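Local coordinates for tRNA (guanosine(18)-2'-O)-methyltransferase (Aquifex aeolicus, PDB 1ZJR), which methylates the ribose 2'-hydroxyl of guanosine 18 in a subset of tRNA species, with S-adenosyl-L-methionine as the methyl donor, at residues E108-N111 / F112-D116; Q130-P134 / E135-I139. All blocks are in the same frame, centred on the assembly; numbering follows the deposited sequence.

Contact 1 (108-116) and contact 2 (130-139) are both local, a turn and a helix start of the SpoU methylase region, following one another along the chain. Their centres lie 16 Å apart and their nearest atoms about 6 Å, so they do not touch. Contact 1 turns the chain at the end of edge strand 110-111; contact 2 starts helix 134-137 after strand 121-126. Each approaches a different residue of the predicted S-adenosyl-L-methionine site: the side chain of Phe112 comes within about 4 Å of that of Ile146, and the side chain of Val132 within about 4 Å of that of Thr103. Both elements thus probably border the cofactor region.

Contact 1: residues E108-N111 / F112-D116; sequences ESVN and FREVD
Asn111 grips the turn that follows it with two oxygens, one from its side chain and one from its backbone. Its OD1 accepts from Arg113 N at 2.9 Å, in the plane of the side-chain carbonyl and nearly straight (164°), which makes an Asx turn. Asn111 O takes Glu114 N, also at 2.9 Å, with the donor above the carbonyl plane, closing a type I beta turn over Phe112 and Arg113. The amide reaches forward because CG lies anti to the backbone N (chi1 -178°), and OD1 also comes 3.3 Å from Arg113 CB. Glu114 runs extended back toward the strand, its OE2 3.5 Å from Val110 CB. Its other oxygen, OE1, receives a bond from a water at 2.8 Å, and that water accepts from Asn111 N, so one water links the Asn111 amide to the Glu114 carboxylate.

Next comes a layer within the turn itself: Phe112 CZ sits over the centre of one face of the Arg113 guanidinium, 3.4 Å above its plane, while Arg113 CG lies over one face of the Phe112 ring, toward the rim. The Phe112 ring is buried against Ile163, Ile164 and Glu167 of helix 157-174 and touches Ile146 and Pro147, while Val110 and Phe112 make backbone bonds to strand 142-145. With an alanine at Asn111 the OD1 acceptor is gone, and Arg113 N would probably be left without that partner, the turn then resting on the Glu114 N to Asn111 O bond. Two amides of one tight bend are thus satisfied by a single residue, which probably helps to set the chain's course after strand 110-111, with Phe112 next to Ile146 of the predicted cofactor site.

Contact 2: residues Q130-P134 / E135-I139; sequences QGVSP and EIVEI
Ser133 caps the N-terminus of helix 134-137, its OG accepting from Ile136 N at 3.3 Å. The hydroxyl reaches that amide because chi1 of 60° turns OG in over the backbone, and it also lies 3.3 Å from CG1 of Ile136. Ser133 O meanwhile takes Val137 N at 3.1 Å, almost straight at 170°, so the helix hydrogen-bonding starts on the cap residue itself.

The inner side is closely packed. CB of Val132 rests 4.0 Å from CG2 of Ile136, and its CG2 branch meets CB of Val137 at 4.0 Å, the two valines crossing at about a right angle. Val124 and Asp31 touch both Val132 and Ile136, Trp104 touches Val132 and Val137, and Ser133 N donates to Asp31 OD2, which holds the cap residue to strand 26-31.

The outer side faces solvent and has no apolar side-chain pairs. Glu135 bends at chi2 so that OE1 turns back to 3.4 Å from Ser133 CB, lying alongside the Pro134 ring. Farther on, Glu138 N reaches Pro134 O in a more bent bond of 140°.

A serine N-cap, a proline in the first turn and a hydrophobic staple between Val132, just before the cap, and Val137, four residues beyond it, make a capped helix start; Val132 and Ile136, with the Ser133 N bond to Asp31, join it to strands 26-31 and 121-126 in the parallel sheet of this SPOUT-family domain.

Contact 1: residues E108-N111 / F112-D116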
# COMPACT_ATOMS: atom_id res chain seq x y z
N GLU A 108 17.00 -11.13 12.81
CA GLU A 108 16.93 -9.96 13.68
C GLU A 108 15.57 -9.26 13.58
O GLU A 108 15.21 -8.45 14.43
CB GLU A 108 18.04 -8.97 13.31
CG GLU A 108 17.92 -8.43 11.89
CD GLU A 108 19.20 -7.76 11.41
OE1 GLU A 108 19.22 -7.26 10.27
OE2 GLU A 108 20.18 -7.73 12.18
N SER A 109 14.82 -9.58 12.53
CA SER A 109 13.51 -8.97 12.32
C SER A 109 12.48 -9.52 13.30
O SER A 109 12.65 -10.60 13.86
CB SER A 109 13.03 -9.22 10.89
OG SER A 109 13.93 -8.66 9.95
N VAL A 110 11.40 -8.77 13.51
CA VAL A 110 10.37 -9.20 14.44
C VAL A 110 9.13 -9.71 13.71
O VAL A 110 8.92 -9.41 12.53
CB VAL A 110 9.94 -8.04 15.37
CG1 VAL A 110 11.16 -7.48 16.08
CG2 VAL A 110 9.24 -6.95 14.57
N ASN A 111 8.33 -10.49 14.42
CA ASN A 111 7.09 -11.05 13.89
C ASN A 111 6.23 -9.85 13.48
O ASN A 111 6.06 -8.90 14.25
CB ASN A 111 6.40 -11.88 14.98
CG ASN A 111 5.12 -12.54 14.52
OD1 ASN A 111 4.16 -11.86 14.16
ND2 ASN A 111 5.09 -13.87 14.53
N PHE A 112 5.69 -9.88 12.25
CA PHE A 112 4.89 -8.77 11.74
C PHE A 112 3.70 -8.36 12.60
O PHE A 112 3.19 -7.24 12.46
CB PHE A 112 4.42 -9.08 10.31
CG PHE A 112 3.26 -10.04 10.24
CD1 PHE A 112 1.98 -9.59 9.92
CD2 PHE A 112 3.44 -11.39 10.51
CE1 PHE A 112 0.91 -10.47 9.86
CE2 PHE A 112 2.37 -12.28 10.46
CZ PHE A 112 1.10 -11.82 10.13
N ARG A 113 3.24 -9.23 13.48
CA ARG A 113 2.10 -8.89 14.33
C ARG A 113 2.48 -8.04 15.55
O ARG A 113 1.61 -7.61 16.30
CB ARG A 113 1.36 -10.15 14.79
CG ARG A 113 0.79 -10.99 13.64
CD ARG A 113 -0.22 -12.02 14.13
NE ARG A 113 -0.75 -12.83 13.03
CZ ARG A 113 -0.23 -13.97 12.61
NH1 ARG A 113 0.85 -14.48 13.20
NH2 ARG A 113 -0.78 -14.62 11.59
N GLU A 114 3.78 -7.81 15.73
CA GLU A 114 4.24 -7.02 16.88
C GLU A 114 4.21 -5.52 16.61
O GLU A 114 4.37 -4.71 17.53
CB GLU A 114 5.65 -7.47 17.28
CG GLU A 114 5.69 -8.91 17.78
CD GLU A 114 7.07 -9.35 18.22
OE1 GLU A 114 7.22 -10.55 18.57
OE2 GLU A 114 8.00 -8.52 18.23
N VAL A 115 3.98 -5.15 15.36
CA VAL A 115 3.92 -3.75 14.96
C VAL A 115 2.52 -3.18 15.19
O VAL A 115 1.52 -3.89 15.07
CB VAL A 115 4.30 -3.59 13.47
CG1 VAL A 115 4.00 -2.17 12.99
CG2 VAL A 115 5.77 -3.90 13.28
N ASP A 116 2.46 -1.89 15.52
CA ASP A 116 1.19 -1.21 15.72
C ASP A 116 0.88 -0.48 14.41
O ASP A 116 1.42 0.60 14.16
CB ASP A 116 1.30 -0.20 16.88
CG ASP A 116 0.03 0.60 17.09
OD1 ASP A 116 -0.92 0.46 16.28
OD2 ASP A 116 -0.02 1.38 18.06
O HOH W 1 9.28 -11.48 16.98

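Contact 2: residues Q130-P134 / E135-I139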
# COMPACT_ATOMS: atom_id res chain seq x y z
N GLN A 130 16.38 -9.74 0.27
CA GLN A 130 15.79 -9.92 1.60
C GLN A 130 14.48 -9.16 1.79
O GLN A 130 14.07 -8.87 2.91
CB GLN A 130 16.81 -9.50 2.67
CG GLN A 130 18.08 -10.35 2.65
CD GLN A 130 19.08 -9.95 3.72
OE1 GLN A 130 18.89 -10.21 4.91
NE2 GLN A 130 20.15 -9.30 3.29
N GLY A 131 13.79 -8.88 0.69
CA GLY A 131 12.53 -8.16 0.75
C GLY A 131 12.76 -6.78 0.18
O GLY A 131 12.62 -6.56 -1.03
N VAL A 132 13.11 -5.83 1.04
CA VAL A 132 13.41 -4.48 0.60
C VAL A 132 14.93 -4.42 0.43
O VAL A 132 15.64 -5.33 0.84
CB VAL A 132 12.98 -3.42 1.65
CG1 VAL A 132 11.46 -3.49 1.87
CG2 VAL A 132 13.72 -3.65 2.96
N SER A 133 15.41 -3.35 -0.18
CA SER A 133 16.85 -3.20 -0.38
C SER A 133 17.53 -2.83 0.93
O SER A 133 16.87 -2.43 1.90
CB SER A 133 17.11 -2.10 -1.40
OG SER A 133 16.57 -0.88 -0.94
N PRO A 134 18.86 -2.97 0.99
CA PRO A 134 19.57 -2.62 2.22
C PRO A 134 19.49 -1.11 2.44
O PRO A 134 19.49 -0.64 3.58
CB PRO A 134 21.00 -3.09 1.93
CG PRO A 134 20.79 -4.27 1.03
CD PRO A 134 19.72 -3.75 0.08
N GLU A 135 19.41 -0.36 1.35
CA GLU A 135 19.31 1.10 1.42
C GLU A 135 18.04 1.49 2.17
O GLU A 135 18.05 2.37 3.03
CB GLU A 135 19.28 1.71 0.02
CG GLU A 135 20.60 1.65 -0.76
CD GLU A 135 21.00 0.24 -1.19
OE1 GLU A 135 20.14 -0.50 -1.70
OE2 GLU A 135 22.18 -0.12 -1.02
N ILE A 136 16.94 0.80 1.86
CA ILE A 136 15.67 1.08 2.51
C ILE A 136 15.62 0.61 3.96
O ILE A 136 15.20 1.36 4.84
CB ILE A 136 14.50 0.43 1.72
CG1 ILE A 136 14.31 1.16 0.39
CG2 ILE A 136 13.22 0.48 2.55
CD1 ILE A 136 13.22 0.56 -0.50
N VAL A 137 16.07 -0.61 4.22
CA VAL A 137 16.01 -1.13 5.58
C VAL A 137 16.83 -0.29 6.56
O VAL A 137 16.53 -0.25 7.75
CB VAL A 137 16.47 -2.62 5.64
CG1 VAL A 137 17.99 -2.72 5.73
CG2 VAL A 137 15.81 -3.31 6.82
N GLU A 138 17.84 0.41 6.04
CA GLU A 138 18.68 1.26 6.88
C GLU A 138 17.91 2.39 7.56
O GLU A 138 18.31 2.86 8.62
CB GLU A 138 19.82 1.85 6.05
CG GLU A 138 20.89 0.85 5.66
CD GLU A 138 21.64 0.29 6.86
OE1 GLU A 138 20.99 -0.28 7.76
OE2 GLU A 138 22.88 0.43 6.89
N ILE A 139 16.82 2.82 6.94
CA ILE A 139 16.02 3.91 7.49
C ILE A 139 14.70 3.45 8.13
O ILE A 139 13.93 4.27 8.63
CB ILE A 139 15.70 4.96 6.40
CG1 ILE A 139 15.12 6.22 7.04
CG2 ILE A 139 14.71 4.38 5.38
CD1 ILE A 139 16.07 6.91 8.00